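Local coordinates for protein L-glyceraldehyde 3-phosphate reductase (Clostridium beijerinckii, PDB 6HG6) that reduces aldehydes, furfural probably among them, with NADPH as cofactor, in the manner of the aldo-keto reductases, at residues D61-Y66 against S95-Y100; D133-H138 against M151-A156; F36-D41 against P70-E75. All blocks are in the same frame, centred on the assembly; numbering follows the deposited sequence.

Interaction 1 (D61-Y66 against S95-Y100); sequences DLANNY and STKAGY. With NDP (NADPH dihydro-nicotinamide-adenine-dinucleotide phosphate), chain B.
Lys97 reaches across to the loop 61-66 and gathers three of its oxygens around one amine. The aliphatic part runs extended past the methyl of Ala63, and a bend at the last torsion (chi4 75°) then swings NZ aside. There NZ makes a salt bridge to Asp61 OD2 (2.8 Å), which it meets on the syn side, 17° out of the carboxylate plane. Leu62 O accepts a second bond from NZ at 2.9 Å, with the donor standing 54° above the carbonyl plane, and Tyr66 OH a third at 3.1 Å. This Asp-Tyr-Lys cluster sits where strands 59-61 and 93-98, neighbours in the parallel TIM barrel, end at the cofactor; together with His138 it is consistent with the Asp-Tyr-Lys-His tetrad of aldo-keto reductases. Ser95 is gripped twice: its OG donates to Asp61 OD1 at 2.6 Å, coming from above the carboxylate plane, and its carbonyl O accepts from Leu62 N at 3.3 Å. Asp61 OD2 also accepts the hydroxyl O2D of NADPH, at 2.6 Å, so both carboxylate oxygens are held, OD2 by the lysine and the ribose hydroxyl together.

Asn64, in the loop, meets the strand further along. Its backbone N donates to Lys97 O at 3.2 Å, and its amide lies against Ala98. Asn64 OD1 accepts a hydrogen bond from a water at 2.7 Å, which in turn accepts from Tyr100 N, whereas ND2 is bound by Ser119 and Tyr115. Next to it, Thr96 OG1 turns to Glu74 of helix 72-85, and Asn65 brings the ND2 tip of its amide, bonded to Lys101 O, to Tyr100 CB.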
loop_
_atom_site.group_PDB
_atom_site.type_symbol
_atom_site.label_atom_id
_atom_site.label_comp_id
_atom_site.label_asym_id
_atom_site.label_seq_id
_atom_site.Cartn_x
_atom_site.Cartn_y
_atom_site.Cartn_z
ATOM N N ASP A 61 -4.229 -4.140 -2.675
ATOM C CA ASP A 61 -3.835 -4.248 -1.250
ATOM C C ASP A 61 -5.089 -4.251 -0.387
ATOM O O ASP A 61 -5.914 -3.332 -0.468
ATOM C CB ASP A 61 -2.903 -3.095 -0.862
ATOM C CG ASP A 61 -2.406 -3.175 0.560
ATOM O OD1 ASP A 61 -1.567 -4.081 0.863
ATOM O OD2 ASP A 61 -2.987 -2.422 1.395
ATOM N N LEU A 62 -5.218 -5.293 0.410
ATOM C CA LEU A 62 -6.296 -5.444 1.393
ATOM C C LEU A 62 -5.702 -5.702 2.762
ATOM O O LEU A 62 -4.465 -5.803 2.928
ATOM C CB LEU A 62 -7.194 -6.595 0.952
ATOM C CG LEU A 62 -7.943 -6.316 -0.333
ATOM C CD1 LEU A 62 -7.166 -6.922 -1.509
ATOM C CD2 LEU A 62 -9.331 -6.870 -0.241
ATOM N N ALA A 63 -6.590 -5.760 3.732
ATOM C CA ALA A 63 -6.310 -6.148 5.114
ATOM C C ALA A 63 -7.605 -6.785 5.598
ATOM O O ALA A 63 -8.710 -6.481 5.069
ATOM C CB ALA A 63 -5.945 -4.995 6.024
ATOM N N ASN A 64 -7.457 -7.604 6.611
ATOM C CA ASN A 64 -8.628 -8.279 7.195
ATOM C C ASN A 64 -9.720 -7.255 7.520
ATOM O O ASN A 64 -10.902 -7.518 7.204
ATOM C CB ASN A 64 -8.251 -9.162 8.388
ATOM C CG ASN A 64 -7.527 -8.500 9.540
ATOM O OD1 ASN A 64 -7.295 -7.275 9.551
ATOM N ND2 ASN A 64 -7.199 -9.331 10.526
ATOM N N ASN A 65 -9.363 -6.147 8.151
ATOM C CA ASN A 65 -10.339 -5.243 8.782
ATOM C C ASN A 65 -10.779 -4.105 7.863
ATOM O O ASN A 65 -11.578 -3.274 8.352
ATOM C CB ASN A 65 -9.857 -4.755 10.147
ATOM C CG ASN A 65 -8.704 -3.789 10.097
ATOM O OD1 ASN A 65 -8.239 -3.413 9.022
ATOM N ND2 ASN A 65 -8.227 -3.405 11.271
ATOM N N TYR A 66 -10.411 -4.116 6.578
ATOM C CA TYR A 66 -10.893 -3.071 5.645
ATOM C C TYR A 66 -12.386 -3.201 5.407
ATOM O O TYR A 66 -12.925 -4.339 5.254
ATOM C CB TYR A 66 -10.155 -3.105 4.312
ATOM C CG TYR A 66 -8.708 -2.722 4.383
ATOM C CD1 TYR A 66 -8.141 -2.212 5.539
ATOM C CD2 TYR A 66 -7.949 -2.663 3.227
ATOM C CE1 TYR A 66 -6.829 -1.762 5.574
ATOM C CE2 TYR A 66 -6.621 -2.260 3.257
ATOM C CZ TYR A 66 -6.048 -1.809 4.437
ATOM O OH TYR A 66 -4.716 -1.424 4.506
ATOM N N SER A 95 -2.674 -8.797 -1.575
ATOM C CA SER A 95 -2.155 -8.880 -0.201
ATOM C C SER A 95 -3.319 -8.936 0.793
ATOM O O SER A 95 -4.434 -8.450 0.508
ATOM C CB SER A 95 -1.289 -7.714 0.129
ATOM O OG SER A 95 -2.077 -6.518 0.043
ATOM N N THR A 96 -3.020 -9.433 1.977
ATOM C CA THR A 96 -3.876 -9.134 3.143
ATOM C C THR A 96 -2.953 -9.065 4.367
ATOM O O THR A 96 -1.717 -9.228 4.226
ATOM C CB THR A 96 -5.060 -10.089 3.297
ATOM O OG1 THR A 96 -5.924 -9.415 4.226
ATOM C CG2 THR A 96 -4.640 -11.459 3.778
ATOM N N LYS A 97 -3.530 -8.766 5.511
ATOM C CA LYS A 97 -2.784 -8.466 6.734
ATOM C C LYS A 97 -3.624 -8.873 7.936
ATOM O O LYS A 97 -4.847 -8.954 7.834
ATOM C CB LYS A 97 -2.487 -6.956 6.838
ATOM C CG LYS A 97 -2.184 -6.257 5.522
ATOM C CD LYS A 97 -1.680 -4.824 5.741
ATOM C CE LYS A 97 -1.406 -4.067 4.467
ATOM N NZ LYS A 97 -2.685 -3.664 3.839
ATOM N N ALA A 98 -2.921 -9.073 9.035
ATOM C CA ALA A 98 -3.494 -9.274 10.373
ATOM C C ALA A 98 -2.573 -8.564 11.361
ATOM O O ALA A 98 -1.309 -8.629 11.205
ATOM C CB ALA A 98 -3.590 -10.750 10.660
ATOM N N GLY A 99 -3.152 -7.878 12.330
ATOM C CA GLY A 99 -2.356 -7.220 13.384
ATOM C C GLY A 99 -3.061 -6.073 14.069
ATOM O O GLY A 99 -2.662 -5.719 15.206
ATOM N N TYR A 100 -4.085 -5.505 13.427
ATOM C CA TYR A 100 -5.009 -4.527 14.026
ATOM C C TYR A 100 -6.273 -5.269 14.455
ATOM O O TYR A 100 -6.365 -6.500 14.289
ATOM C CB TYR A 100 -5.318 -3.342 13.090
ATOM C CG TYR A 100 -4.250 -2.266 13.084
ATOM C CD1 TYR A 100 -4.115 -1.388 14.141
ATOM C CD2 TYR A 100 -3.361 -2.138 12.028
ATOM C CE1 TYR A 100 -3.180 -0.356 14.130
ATOM C CE2 TYR A 100 -2.393 -1.138 12.008
ATOM C CZ TYR A 100 -2.287 -0.274 13.077
ATOM O OH TYR A 100 -1.338 0.705 13.063
HETATM P PA NDP B . -4.278 8.300 -0.550
HETATM O O1A NDP B . -3.436 9.096 0.391
HETATM O O2A NDP B . -3.902 7.992 -1.964
HETATM O O5B NDP B . -5.789 8.850 -0.518
HETATM C C5B NDP B . -6.789 8.237 -1.375
HETATM C C4B NDP B . -7.985 9.146 -1.477
HETATM O O4B NDP B . -7.530 10.438 -1.955
HETATM C C3B NDP B . -9.093 8.725 -2.453
HETATM O O3B NDP B . -10.073 7.871 -1.869
HETATM C C2B NDP B . -9.685 10.078 -2.826
HETATM O O2B NDP B . -10.531 10.477 -1.752
HETATM C C1B NDP B . -8.449 10.968 -2.879
HETATM N N9A NDP B . -7.769 11.032 -4.167
HETATM C C8A NDP B . -7.100 10.020 -4.812
HETATM N N7A NDP B . -6.538 10.397 -5.933
HETATM C C5A NDP B . -6.851 11.745 -6.037
HETATM C C6A NDP B . -6.542 12.719 -7.007
HETATM N N6A NDP B . -5.820 12.469 -8.096
HETATM N N1A NDP B . -7.003 13.980 -6.802
HETATM C C2A NDP B . -7.728 14.223 -5.700
HETATM N N3A NDP B . -8.073 13.390 -4.720
HETATM C C4A NDP B . -7.599 12.152 -4.947
HETATM O O3 NDP B . -4.452 6.827 0.093
HETATM P PN NDP B . -5.255 6.212 1.334
HETATM O O1N NDP B . -6.646 5.943 0.868
HETATM O O2N NDP B . -5.025 7.003 2.581
HETATM O O5D NDP B . -4.478 4.807 1.493
HETATM C C5D NDP B . -4.217 4.042 0.288
HETATM C C4D NDP B . -4.080 2.582 0.649
HETATM O O4D NDP B . -2.975 2.419 1.556
HETATM C C3D NDP B . -5.245 1.954 1.409
HETATM O O3D NDP B . -6.316 1.652 0.526
HETATM C C2D NDP B . -4.546 0.722 1.996
HETATM O O2D NDP B . -4.434 -0.283 1.023
HETATM C C1D NDP B . -3.172 1.272 2.368
HETATM N N1N NDP B . -3.090 1.668 3.797
HETATM C C2N NDP B . -2.315 0.935 4.663
HETATM C C3N NDP B . -2.403 1.068 6.021
HETATM C C7N NDP B . -1.521 0.219 6.899
HETATM O O7N NDP B . -0.804 -0.674 6.409
HETATM N N7N NDP B . -1.573 0.454 8.210
HETATM C C4N NDP B . -3.388 2.072 6.555
HETATM C C5N NDP B . -4.015 2.943 5.539
HETATM C C6N NDP B . -3.791 2.768 4.255
HETATM P P2B NDP B . -11.818 11.382 -2.120
HETATM O O1X NDP B . -12.331 11.144 -3.527
HETATM O O2X NDP B . -12.849 10.997 -1.071
HETATM O O3X NDP B . -11.280 12.792 -1.927
HETATM O O HOH W 1 -5.251 -6.155 10.860
#

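Interaction 2 (D133-H138 against M151-A156); sequences DIFYHH and MALDTA. With NDP (NADPH dihydro-nicotinamide-adenine-dinucleotide phosphate), chain B.
In the beta-alpha-beta unit formed by strand 132-137, helix 146-158 and strand 162-168, Phe135 meets both Leu153 and Ala156 of the helix. Segment 151-156 of the helix runs back almost antiparallel to 134-137 (165°), the two axes 9.1 Å apart at closest. Phe135 points its CB at the helix, and with CG anti to the backbone N (chi1 -179°) the CD2-CE2 side of the ring comes up to two methyls. Phe135 CD2 lies 3.7 Å from Leu153 CD2, and the same ring atom is also 3.7 Å from Ala156 CB. Leu153 CD2 reaches past the ring to the backbone, 3.9 Å from His137 N, while its sister branch CD1 rests near His137 CB. The side chains meet by apolar packing alone; the polar end of His137 turns elsewhere, its ND1 bonded to Tyr170. Ile116 and Leu120 of helix 113-127 join the same layer, touching the Phe135 ring. The CB of Tyr136 points away from the helix, into the barrel, where its side chain comes close to that of Gln193. Just beyond the strand's end, His138 NE2 stands 3.4 Å from the NADPH amide nitrogen N7N. Such alternation, outward residues buried under helices and inward ones facing the lumen, is the hallmark of the TIM barrel wall.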
loop_
_atom_site.group_PDB
_atom_site.type_symbol
_atom_site.label_atom_id
_atom_site.label_comp_id
_atom_site.label_asym_id
_atom_site.label_seq_id
_atom_site.Cartn_x
_atom_site.Cartn_y
_atom_site.Cartn_z
ATOM N N ASP A 133 -0.644 -13.278 -2.333
ATOM C CA ASP A 133 0.753 -13.110 -2.816
ATOM C C ASP A 133 1.618 -12.625 -1.671
ATOM O O ASP A 133 2.764 -13.090 -1.590
ATOM C CB ASP A 133 0.784 -12.175 -4.018
ATOM C CG ASP A 133 -0.038 -12.793 -5.138
ATOM O OD1 ASP A 133 0.486 -13.664 -5.849
ATOM O OD2 ASP A 133 -1.235 -12.436 -5.238
ATOM N N ILE A 134 1.097 -11.681 -0.877
ATOM C CA ILE A 134 1.831 -11.081 0.255
ATOM C C ILE A 134 0.930 -11.163 1.460
ATOM O O ILE A 134 -0.196 -10.639 1.422
ATOM C CB ILE A 134 2.306 -9.639 -0.031
ATOM C CG1 ILE A 134 3.071 -9.544 -1.355
ATOM C CG2 ILE A 134 3.129 -9.182 1.159
ATOM C CD1 ILE A 134 3.246 -8.101 -1.843
ATOM N N PHE A 135 1.472 -11.673 2.538
ATOM C CA PHE A 135 0.750 -11.666 3.827
ATOM C C PHE A 135 1.570 -10.862 4.826
ATOM O O PHE A 135 2.714 -11.182 5.083
ATOM C CB PHE A 135 0.487 -13.087 4.299
ATOM C CG PHE A 135 -0.272 -13.155 5.598
ATOM C CD1 PHE A 135 -1.442 -12.459 5.773
ATOM C CD2 PHE A 135 0.160 -13.971 6.620
ATOM C CE1 PHE A 135 -2.164 -12.558 6.953
ATOM C CE2 PHE A 135 -0.583 -14.111 7.783
ATOM C CZ PHE A 135 -1.727 -13.385 7.960
ATOM N N TYR A 136 0.942 -9.849 5.409
ATOM C CA TYR A 136 1.639 -8.912 6.300
ATOM C C TYR A 136 1.245 -9.047 7.761
ATOM O O TYR A 136 0.060 -9.245 8.042
ATOM C CB TYR A 136 1.197 -7.491 5.997
ATOM C CG TYR A 136 1.706 -6.875 4.724
ATOM C CD1 TYR A 136 0.973 -6.939 3.550
ATOM C CD2 TYR A 136 2.842 -6.101 4.747
ATOM C CE1 TYR A 136 1.367 -6.256 2.416
ATOM C CE2 TYR A 136 3.279 -5.442 3.617
ATOM C CZ TYR A 136 2.527 -5.504 2.455
ATOM O OH TYR A 136 2.952 -4.840 1.344
ATOM N N HIS A 137 2.231 -8.889 8.634
ATOM C CA HIS A 137 1.981 -8.499 10.033
ATOM C C HIS A 137 1.683 -6.985 9.940
ATOM O O HIS A 137 2.509 -6.224 9.448
ATOM C CB HIS A 137 3.110 -8.871 10.974
ATOM C CG HIS A 137 2.737 -8.644 12.407
ATOM N ND1 HIS A 137 3.651 -8.288 13.374
ATOM C CD2 HIS A 137 1.529 -8.715 13.019
ATOM C CE1 HIS A 137 3.064 -8.174 14.546
ATOM N NE2 HIS A 137 1.730 -8.424 14.366
ATOM N N HIS A 138 0.475 -6.593 10.322
ATOM C CA HIS A 138 -0.085 -5.255 10.032
ATOM C C HIS A 138 0.560 -4.135 10.858
ATOM O O HIS A 138 0.519 -2.982 10.427
ATOM C CB HIS A 138 -1.599 -5.328 10.210
ATOM C CG HIS A 138 -2.370 -4.295 9.464
ATOM N ND1 HIS A 138 -3.736 -4.387 9.340
ATOM C CD2 HIS A 138 -1.992 -3.161 8.828
ATOM C CE1 HIS A 138 -4.175 -3.351 8.663
ATOM N NE2 HIS A 138 -3.134 -2.572 8.357
ATOM N N MET A 151 7.183 -16.219 13.043
ATOM C CA MET A 151 6.975 -17.676 12.793
ATOM C C MET A 151 5.563 -17.906 12.251
ATOM O O MET A 151 5.373 -18.848 11.472
ATOM C CB MET A 151 7.247 -18.503 14.052
ATOM C CG MET A 151 8.717 -18.636 14.325
ATOM S SD MET A 151 9.089 -19.665 15.782
ATOM C CE MET A 151 8.394 -21.182 15.125
ATOM N N ALA A 152 4.588 -17.078 12.632
ATOM C CA ALA A 152 3.219 -17.160 12.096
ATOM C C ALA A 152 3.248 -16.816 10.605
ATOM O O ALA A 152 2.616 -17.534 9.819
ATOM C CB ALA A 152 2.275 -16.262 12.891
ATOM N N LEU A 153 3.965 -15.756 10.193
ATOM C CA LEU A 153 4.076 -15.429 8.750
ATOM C C LEU A 153 4.752 -16.610 8.041
ATOM O O LEU A 153 4.349 -17.003 6.921
ATOM C CB LEU A 153 4.878 -14.150 8.560
ATOM C CG LEU A 153 4.296 -12.875 9.157
ATOM C CD1 LEU A 153 5.100 -11.669 8.727
ATOM C CD2 LEU A 153 2.871 -12.702 8.727
ATOM N N ASP A 154 5.788 -17.163 8.653
ATOM C CA ASP A 154 6.517 -18.301 8.062
ATOM C C ASP A 154 5.564 -19.505 7.885
ATOM O O ASP A 154 5.577 -20.148 6.831
ATOM C CB ASP A 154 7.719 -18.672 8.899
ATOM C CG ASP A 154 8.469 -19.882 8.352
ATOM O OD1 ASP A 154 8.953 -19.781 7.177
ATOM O OD2 ASP A 154 8.529 -20.915 9.075
ATOM N N THR A 155 4.735 -19.797 8.876
ATOM C CA THR A 155 3.758 -20.886 8.774
ATOM C C THR A 155 2.815 -20.604 7.596
ATOM O O THR A 155 2.541 -21.537 6.843
ATOM C CB THR A 155 2.994 -21.056 10.081
ATOM O OG1 THR A 155 3.956 -21.470 11.061
ATOM C CG2 THR A 155 1.865 -22.037 9.929
ATOM N N ALA A 156 2.355 -19.372 7.434
ATOM C CA ALA A 156 1.498 -18.968 6.305
ATOM C C ALA A 156 2.178 -19.293 4.961
ATOM O O ALA A 156 1.551 -19.950 4.092
ATOM C CB ALA A 156 1.171 -17.512 6.397
HETATM P PA NDP B . -4.278 8.300 -0.550
HETATM O O1A NDP B . -3.436 9.096 0.391
HETATM O O2A NDP B . -3.902 7.992 -1.964
HETATM O O5B NDP B . -5.789 8.850 -0.518
HETATM C C5B NDP B . -6.789 8.237 -1.375
HETATM C C4B NDP B . -7.985 9.146 -1.477
HETATM O O4B NDP B . -7.530 10.438 -1.955
HETATM C C3B NDP B . -9.093 8.725 -2.453
HETATM O O3B NDP B . -10.073 7.871 -1.869
HETATM C C2B NDP B . -9.685 10.078 -2.826
HETATM O O2B NDP B . -10.531 10.477 -1.752
HETATM C C1B NDP B . -8.449 10.968 -2.879
HETATM N N9A NDP B . -7.769 11.032 -4.167
HETATM C C8A NDP B . -7.100 10.020 -4.812
HETATM N N7A NDP B . -6.538 10.397 -5.933
HETATM C C5A NDP B . -6.851 11.745 -6.037
HETATM C C6A NDP B . -6.542 12.719 -7.007
HETATM N N6A NDP B . -5.820 12.469 -8.096
HETATM N N1A NDP B . -7.003 13.980 -6.802
HETATM C C2A NDP B . -7.728 14.223 -5.700
HETATM N N3A NDP B . -8.073 13.390 -4.720
HETATM C C4A NDP B . -7.599 12.152 -4.947
HETATM O O3 NDP B . -4.452 6.827 0.093
HETATM P PN NDP B . -5.255 6.212 1.334
HETATM O O1N NDP B . -6.646 5.943 0.868
HETATM O O2N NDP B . -5.025 7.003 2.581
HETATM O O5D NDP B . -4.478 4.807 1.493
HETATM C C5D NDP B . -4.217 4.042 0.288
HETATM C C4D NDP B . -4.080 2.582 0.649
HETATM O O4D NDP B . -2.975 2.419 1.556
HETATM C C3D NDP B . -5.245 1.954 1.409
HETATM O O3D NDP B . -6.316 1.652 0.526
HETATM C C2D NDP B . -4.546 0.722 1.996
HETATM O O2D NDP B . -4.434 -0.283 1.023
HETATM C C1D NDP B . -3.172 1.272 2.368
HETATM N N1N NDP B . -3.090 1.668 3.797
HETATM C C2N NDP B . -2.315 0.935 4.663
HETATM C C3N NDP B . -2.403 1.068 6.021
HETATM C C7N NDP B . -1.521 0.219 6.899
HETATM O O7N NDP B . -0.804 -0.674 6.409
HETATM N N7N NDP B . -1.573 0.454 8.210
HETATM C C4N NDP B . -3.388 2.072 6.555
HETATM C C5N NDP B . -4.015 2.943 5.539
HETATM C C6N NDP B . -3.791 2.768 4.255
HETATM P P2B NDP B . -11.818 11.382 -2.120
HETATM O O1X NDP B . -12.331 11.144 -3.527
HETATM O O2X NDP B . -12.849 10.997 -1.071
HETATM O O3X NDP B . -11.280 12.792 -1.927
#

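Interaction 3 (F36-D41 against P70-E75); sequences FGSNAD and PGSAEE. With EDO (1,2-ethanediol), chain F; EDO (1,2-ethanediol), chain E.
Ser72, in the first turn of helix 72-85, leans its side chain into the loop 36-41, where Gly37 and Ser38 receive it. Its CB points at the loop and packs 3.5 Å from Ser38 OG. From there OG, set between the backbone N and the carbonyl carbon (chi1 52°), ends 3.3 Å from Gly37 CA. The hydroxyl finds a bond outside this pair, with Val69 O, just as Ser38 OG bonds to Pro68 O. One residue further along, Ala73 completes the seam: its CB lies 3.9 Å from Phe36 CB, and Ala73 CA makes a C-H...O contact to Phe36 O at 3.2 Å, with 147° at the hydrogen. That carbonyl has a stronger partner in Asn76 ND2, one turn on along the same helix. The ring of Phe36 leads away from Ala73 and packs on Met45, Leu48 and Cys49 of helix 42-54, and a type I turn from Gly37 to Ala40 leads the chain toward that helix. An ethanediol, probably from the crystallisation liquor, sits near Gly37 N with a weak bond. With both serine hydroxyls bonded to carbonyls just before helix 72-85, the seam between loop and helix start depends largely on close fit, and on Asn76 ND2 holding Phe36 O.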
loop_
_atom_site.group_PDB
_atom_site.type_symbol
_atom_site.label_atom_id
_atom_site.label_comp_id
_atom_site.label_asym_id
_atom_site.label_seq_id
_atom_site.Cartn_x
_atom_site.Cartn_y
_atom_site.Cartn_z
ATOM N N PHE A 36 -14.762 0.210 -0.437
ATOM C CA PHE A 36 -15.037 -1.212 -0.773
ATOM C C PHE A 36 -15.808 -1.917 0.340
ATOM O O PHE A 36 -15.824 -3.166 0.365
ATOM C CB PHE A 36 -13.727 -1.935 -1.085
ATOM C CG PHE A 36 -13.234 -1.522 -2.449
ATOM C CD1 PHE A 36 -12.561 -0.324 -2.619
ATOM C CD2 PHE A 36 -13.415 -2.353 -3.531
ATOM C CE1 PHE A 36 -12.125 0.071 -3.877
ATOM C CE2 PHE A 36 -12.981 -1.959 -4.793
ATOM C CZ PHE A 36 -12.366 -0.739 -4.957
ATOM N N GLY A 37 -16.418 -1.138 1.217
ATOM C CA GLY A 37 -17.110 -1.664 2.402
ATOM C C GLY A 37 -18.559 -2.014 2.157
ATOM O O GLY A 37 -19.066 -2.014 1.002
ATOM N N SER A 38 -19.237 -2.299 3.254
ATOM C CA SER A 38 -20.639 -2.758 3.272
ATOM C C SER A 38 -21.551 -1.783 2.545
ATOM O O SER A 38 -22.559 -2.241 1.985
ATOM C CB SER A 38 -21.082 -2.921 4.686
ATOM O OG SER A 38 -20.225 -3.745 5.395
ATOM N N ASN A 39 -21.270 -0.484 2.671
ATOM C CA ASN A 39 -22.119 0.619 2.141
ATOM C C ASN A 39 -21.718 1.020 0.717
ATOM O O ASN A 39 -22.420 1.849 0.159
ATOM C CB ASN A 39 -22.030 1.856 3.034
ATOM C CG ASN A 39 -22.713 1.630 4.362
ATOM O OD1 ASN A 39 -23.871 1.224 4.390
ATOM N ND2 ASN A 39 -21.981 1.855 5.445
ATOM N N ALA A 40 -20.668 0.424 0.154
ATOM C CA ALA A 40 -20.140 0.763 -1.189
ATOM C C ALA A 40 -21.047 0.180 -2.282
ATOM O O ALA A 40 -21.737 -0.811 -2.067
ATOM C CB ALA A 40 -18.718 0.289 -1.325
ATOM N N ASP A 41 -21.097 0.855 -3.414
ATOM C CA ASP A 41 -21.868 0.409 -4.589
ATOM C C ASP A 41 -21.012 -0.629 -5.324
ATOM O O ASP A 41 -19.852 -0.311 -5.668
ATOM C CB ASP A 41 -22.149 1.585 -5.510
ATOM C CG ASP A 41 -22.849 1.156 -6.782
ATOM O OD1 ASP A 41 -24.075 0.816 -6.711
ATOM O OD2 ASP A 41 -22.175 1.164 -7.832
ATOM N N PRO A 70 -15.458 -4.608 9.228
ATOM C CA PRO A 70 -14.253 -5.407 9.024
ATOM C C PRO A 70 -14.593 -6.654 8.212
ATOM O O PRO A 70 -15.609 -7.302 8.526
ATOM C CB PRO A 70 -13.883 -5.733 10.465
ATOM C CG PRO A 70 -14.249 -4.480 11.172
ATOM C CD PRO A 70 -15.642 -4.241 10.644
ATOM N N GLY A 71 -13.791 -6.928 7.180
ATOM C CA GLY A 71 -13.969 -8.067 6.280
ATOM C C GLY A 71 -14.770 -7.770 5.018
ATOM O O GLY A 71 -14.711 -8.594 4.087
ATOM N N SER A 72 -15.522 -6.680 4.973
ATOM C CA SER A 72 -16.405 -6.373 3.829
ATOM C C SER A 72 -15.572 -6.129 2.573
ATOM O O SER A 72 -16.030 -6.516 1.494
ATOM C CB SER A 72 -17.378 -5.251 4.121
ATOM O OG SER A 72 -16.717 -4.108 4.621
ATOM N N ALA A 73 -14.448 -5.439 2.668
ATOM C CA ALA A 73 -13.625 -5.159 1.473
ATOM C C ALA A 73 -13.141 -6.491 0.883
ATOM O O ALA A 73 -13.247 -6.688 -0.322
ATOM C CB ALA A 73 -12.501 -4.209 1.783
ATOM N N GLU A 74 -12.664 -7.393 1.721
ATOM C CA GLU A 74 -12.193 -8.740 1.286
ATOM C C GLU A 74 -13.347 -9.493 0.611
ATOM O O GLU A 74 -13.136 -10.080 -0.457
ATOM C CB GLU A 74 -11.623 -9.518 2.468
ATOM C CG GLU A 74 -10.201 -9.130 2.813
ATOM C CD GLU A 74 -9.656 -9.959 3.970
ATOM O OE1 GLU A 74 -10.538 -10.540 4.687
ATOM O OE2 GLU A 74 -8.428 -10.041 4.154
ATOM N N GLU A 75 -14.535 -9.504 1.210
ATOM C CA GLU A 75 -15.707 -10.200 0.630
ATOM C C GLU A 75 -16.081 -9.579 -0.717
ATOM O O GLU A 75 -16.403 -10.314 -1.659
ATOM C CB GLU A 75 -16.905 -10.157 1.577
ATOM C CG GLU A 75 -16.776 -11.118 2.728
ATOM C CD GLU A 75 -18.048 -11.297 3.554
ATOM O OE1 GLU A 75 -19.042 -10.592 3.285
ATOM O OE2 GLU A 75 -18.036 -12.131 4.459
HETATM C C1 EDO F . -16.526 1.784 2.668
HETATM O O1 EDO F . -17.339 1.686 1.562
HETATM C C2 EDO F . -15.752 3.026 2.714
HETATM O O2 EDO F . -14.549 2.811 3.399
HETATM C C1 EDO E . -22.010 -4.614 -2.473
HETATM O O1 EDO E . -21.597 -5.917 -2.850
HETATM C C2 EDO E . -22.072 -4.414 -1.004
HETATM O O2 EDO E . -21.018 -3.630 -0.465
#

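Overall arrangement
Followed from the N terminus, the chain first opens interaction 3 in the loop after strand 28-31, then interaction 1 at the end of strand 59-61. Interaction 3 closes at the start of helix 72-85 and interaction 1 closes on strand 93-98, so the two cross, joining successive beta-alpha steps of the barrel. A probable backbone hydrogen bond links Tyr66 to Ala73, and Thr96 and Glu74 also meet. Interaction 2 opens later and closes a short loop between strand 132-137 and its helix, in series with both others. Strands 93-98 and 132-137 are neighbours, so probable backbone hydrogen bonds join interactions 1 and 2, and both touch NADPH; interactions 2 and 3 do not touch, their centres about 23 Å apart.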